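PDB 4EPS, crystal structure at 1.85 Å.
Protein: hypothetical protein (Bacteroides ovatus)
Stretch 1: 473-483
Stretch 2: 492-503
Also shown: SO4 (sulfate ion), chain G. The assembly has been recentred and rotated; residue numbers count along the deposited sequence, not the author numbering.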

# COMPACT_ATOMS: atom_id res chain seq x y z
N THR A 473 16.80 29.78 -14.18
CA THR A 473 18.21 29.58 -14.53
C THR A 473 18.67 30.73 -15.44
O THR A 473 18.10 30.95 -16.51
CB THR A 473 18.39 28.19 -15.18
OG1 THR A 473 17.80 27.21 -14.29
CG2 THR A 473 19.87 27.85 -15.45
N GLU A 474 19.69 31.47 -15.00
CA GLU A 474 20.16 32.64 -15.73
C GLU A 474 21.17 32.28 -16.82
O GLU A 474 22.04 31.43 -16.59
CB GLU A 474 20.78 33.64 -14.74
CG GLU A 474 21.07 35.00 -15.36
CD GLU A 474 21.73 35.99 -14.43
OE1 GLU A 474 22.80 35.63 -13.86
OE2 GLU A 474 21.24 37.13 -14.31
N ARG A 475 21.06 32.95 -17.99
CA ARG A 475 22.03 32.78 -19.08
C ARG A 475 23.10 33.85 -18.95
O ARG A 475 24.29 33.53 -19.00
CB ARG A 475 21.36 32.84 -20.47
CG ARG A 475 22.34 32.99 -21.68
CD ARG A 475 23.40 31.88 -21.75
NE ARG A 475 24.29 32.07 -22.90
CZ ARG A 475 25.38 32.81 -22.90
NH1 ARG A 475 25.74 33.46 -21.79
NH2 ARG A 475 26.11 32.95 -24.00
N ASN A 476 22.69 35.13 -18.82
CA ASN A 476 23.61 36.29 -18.70
C ASN A 476 22.81 37.46 -18.11
O ASN A 476 21.67 37.24 -17.65
CB ASN A 476 24.31 36.64 -20.06
CG ASN A 476 23.40 37.03 -21.21
OD1 ASN A 476 22.23 37.37 -21.04
ND2 ASN A 476 23.93 37.00 -22.43
N ASN A 477 23.35 38.67 -18.14
CA ASN A 477 22.67 39.84 -17.57
C ASN A 477 21.34 40.17 -18.28
O ASN A 477 20.44 40.72 -17.65
CB ASN A 477 23.61 41.07 -17.59
CG ASN A 477 24.06 41.49 -18.97
OD1 ASN A 477 24.35 40.68 -19.84
ND2 ASN A 477 24.13 42.79 -19.20
N LYS A 478 21.19 39.77 -19.54
CA LYS A 478 19.99 40.09 -20.32
C LYS A 478 19.00 38.94 -20.48
O LYS A 478 17.83 39.21 -20.80
CB LYS A 478 20.38 40.55 -21.74
CG LYS A 478 21.37 41.71 -21.80
CD LYS A 478 22.08 41.66 -23.15
CE LYS A 478 23.12 42.73 -23.35
NZ LYS A 478 23.84 42.56 -24.64
N ASN A 479 19.47 37.67 -20.36
CA ASN A 479 18.67 36.48 -20.68
C ASN A 479 18.58 35.44 -19.60
O ASN A 479 19.54 35.21 -18.85
CB ASN A 479 19.30 35.76 -21.90
CG ASN A 479 19.12 36.43 -23.25
OD1 ASN A 479 19.00 37.64 -23.37
ND2 ASN A 479 19.16 35.65 -24.32
N MSE A 480 17.44 34.74 -19.58
CA MSE A 480 17.19 33.55 -18.77
C MSE A 480 17.22 32.35 -19.71
O MSE A 480 17.06 32.51 -20.92
CB MSE A 480 15.78 33.61 -18.09
CG MSE A 480 15.54 34.82 -17.20
SE MSE A 480 16.84 34.95 -15.79
CE MSE A 480 16.31 33.47 -14.70
N TYR A 481 17.36 31.16 -19.16
CA TYR A 481 17.10 29.94 -19.92
C TYR A 481 15.58 29.79 -20.04
O TYR A 481 14.85 30.05 -19.06
CB TYR A 481 17.69 28.71 -19.21
CG TYR A 481 19.17 28.53 -19.46
CD1 TYR A 481 20.11 29.34 -18.83
CD2 TYR A 481 19.64 27.53 -20.31
CE1 TYR A 481 21.48 29.17 -19.05
CE2 TYR A 481 21.01 27.31 -20.49
CZ TYR A 481 21.92 28.16 -19.89
OH TYR A 481 23.26 27.99 -20.09
N ILE A 482 15.10 29.39 -21.22
CA ILE A 482 13.67 29.16 -21.47
C ILE A 482 13.52 27.75 -22.00
O ILE A 482 14.41 27.25 -22.71
CB ILE A 482 13.08 30.24 -22.44
CG1 ILE A 482 14.05 30.49 -23.67
CG2 ILE A 482 12.74 31.53 -21.65
CD1 ILE A 482 13.43 31.31 -24.92
N VAL A 483 12.42 27.10 -21.65
CA VAL A 483 12.23 25.71 -22.00
C VAL A 483 11.11 25.56 -23.02
O VAL A 483 10.04 26.17 -22.90
CB VAL A 483 11.98 24.84 -20.72
CG1 VAL A 483 11.63 23.39 -21.07
CG2 VAL A 483 13.22 24.87 -19.81
N ALA A 492 16.29 23.07 -22.98
CA ALA A 492 16.58 24.36 -22.32
C ALA A 492 17.39 25.23 -23.29
O ALA A 492 18.46 24.84 -23.69
CB ALA A 492 17.34 24.15 -21.01
N GLY A 493 16.83 26.36 -23.71
CA GLY A 493 17.47 27.27 -24.66
C GLY A 493 17.92 28.53 -23.96
O GLY A 493 17.36 28.91 -22.94
N THR A 494 18.88 29.23 -24.55
CA THR A 494 19.44 30.43 -23.91
C THR A 494 18.84 31.76 -24.40
O THR A 494 19.35 32.81 -24.00
CB THR A 494 20.95 30.42 -24.13
OG1 THR A 494 21.22 30.51 -25.53
CG2 THR A 494 21.62 29.18 -23.53
N GLY A 495 17.78 31.73 -25.22
CA GLY A 495 17.23 32.96 -25.81
C GLY A 495 16.18 33.73 -25.02
O GLY A 495 15.49 34.58 -25.58
N GLY A 496 16.08 33.48 -23.72
CA GLY A 496 15.04 34.09 -22.90
C GLY A 496 15.31 35.50 -22.43
O GLY A 496 15.47 35.72 -21.23
N VAL A 497 15.29 36.49 -23.35
CA VAL A 497 15.50 37.92 -23.01
C VAL A 497 14.54 38.26 -21.87
O VAL A 497 13.36 37.99 -22.02
CB VAL A 497 15.31 38.86 -24.24
CG1 VAL A 497 15.61 40.31 -23.87
CG2 VAL A 497 16.18 38.39 -25.42
N LYS A 498 15.06 38.74 -20.74
CA LYS A 498 14.33 38.97 -19.48
C LYS A 498 13.08 39.86 -19.65
O LYS A 498 12.13 39.72 -18.88
CB LYS A 498 15.27 39.57 -18.44
CG LYS A 498 16.25 38.54 -17.88
CD LYS A 498 17.41 39.19 -17.12
CE LYS A 498 18.43 38.16 -16.70
NZ LYS A 498 19.37 38.69 -15.69
N THR A 499 13.10 40.74 -20.67
CA THR A 499 12.04 41.70 -21.01
C THR A 499 11.07 41.13 -22.06
O THR A 499 10.08 41.79 -22.40
CB THR A 499 12.66 43.03 -21.47
OG1 THR A 499 13.49 42.74 -22.60
CG2 THR A 499 13.48 43.69 -20.38
N ASN A 500 11.31 39.89 -22.55
CA ASN A 500 10.37 39.24 -23.46
C ASN A 500 9.19 38.68 -22.64
O ASN A 500 9.21 38.78 -21.42
CB ASN A 500 11.05 38.13 -24.27
CG ASN A 500 11.76 38.65 -25.50
OD1 ASN A 500 11.76 39.83 -25.78
ND2 ASN A 500 12.37 37.76 -26.24
N THR A 501 8.18 38.12 -23.30
CA THR A 501 7.01 37.55 -22.63
C THR A 501 6.98 36.05 -22.87
O THR A 501 6.88 35.63 -24.02
CB THR A 501 5.71 38.22 -23.14
OG1 THR A 501 5.75 39.61 -22.79
CG2 THR A 501 4.45 37.60 -22.54
N TYR A 502 7.06 35.26 -21.79
CA TYR A 502 6.96 33.80 -21.88
C TYR A 502 5.98 33.29 -20.81
O TYR A 502 5.41 34.09 -20.05
CB TYR A 502 8.33 33.11 -21.77
CG TYR A 502 9.36 33.59 -22.78
CD1 TYR A 502 9.24 33.29 -24.14
CD2 TYR A 502 10.43 34.37 -22.38
CE1 TYR A 502 10.21 33.71 -25.06
CE2 TYR A 502 11.39 34.82 -23.29
CZ TYR A 502 11.26 34.51 -24.63
OH TYR A 502 12.21 34.98 -25.51
N THR A 503 5.78 31.97 -20.74
CA THR A 503 4.79 31.37 -19.85
C THR A 503 5.38 30.97 -18.53
O THR A 503 6.46 30.36 -18.47
CB THR A 503 4.15 30.15 -20.54
OG1 THR A 503 3.56 30.60 -21.75
CG2 THR A 503 3.05 29.50 -19.68
S SO4 G . 24.72 30.56 -26.42
O1 SO4 G . 23.95 30.68 -27.67
O2 SO4 G . 25.20 29.18 -26.29
O3 SO4 G . 25.84 31.49 -26.40
O4 SO4 G . 23.89 30.88 -25.28

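What forms the apolar centre of the contact? Ile482 fills much of it. Its CG2 sits over one face of the Tyr502 ring, 4.0 Å from the ring centroid and 24° off the normal, a CH-pi arrangement in which the methyl group meets the pi cloud; the closest ring atom, Tyr502 CD2, is 3.7 Å from Ile482 CG2. The same side chain lies along glycine backbone, with Ile482 CG1 3.6 Å from Gly496 N. A CB on Gly496 would fall 2.5 Å from Met480 O and 2.7 Å from Ile482 CG2, so the absence of a side chain there lets strand and isoleucine close up. On the opposite face of the sheet, Tyr481 CE2 packs against Thr494 CG2 at 3.6 Å, and Tyr481 CD2 approaches Ala492 CB at 4.1 Å.

How do the backbones hold these side chains together? The strands pair antiparallel, but not in one unbroken register. At one end, Ile482 N donates to Gly493 O at 2.9 Å and Gly493 N returns a bond to Ile482 O at 2.8 Å. At the other, Met480 N reaches Gly496 O at 2.8 Å with a nearly straight geometry, whereas the reply from Gly496 N to Met480 O, at 3.1 Å and 126°, is weak. Between these pairs the register shifts by one residue, a beta bulge, and the second stretch turns a corner at Thr494.

What other bonds link the stretches near the strand pairing? Asn479 supplies a side-chain link: its ND2 donates to Thr494 O at 2.9 Å, almost linearly, using a carbonyl at the corner. Just past the strand pairing, Lys498 N bonds to Lys478 O at 2.8 Å, carrying the backbone connection into the type I turn from Val497 to Asn500.

Where does the contact become polar? The extended Lys498 side chain runs past selenomethionine Met480, its CE 3.7 Å from Met480 SE, so its aliphatic part has an apolar neighbour while the ammonium lies farther on. The ammonium then forms a salt bridge, Lys498 NZ to Glu474 OE2 at 2.8 Å, and donates to Asn477 O at 3.0 Å and weakly to Asn476 O at 3.4 Å. One cation thus ties a carboxylate and two loop carbonyls together.

What joins the stretches at the sulfate? The ion, probably from the crystallisation liquor, bridges them through O4, which accepts from Arg475 NE and from Thr494 OG1, each at 2.7 Å. Arg475 NH2 adds a bond to sulfate O3 at 2.8 Å.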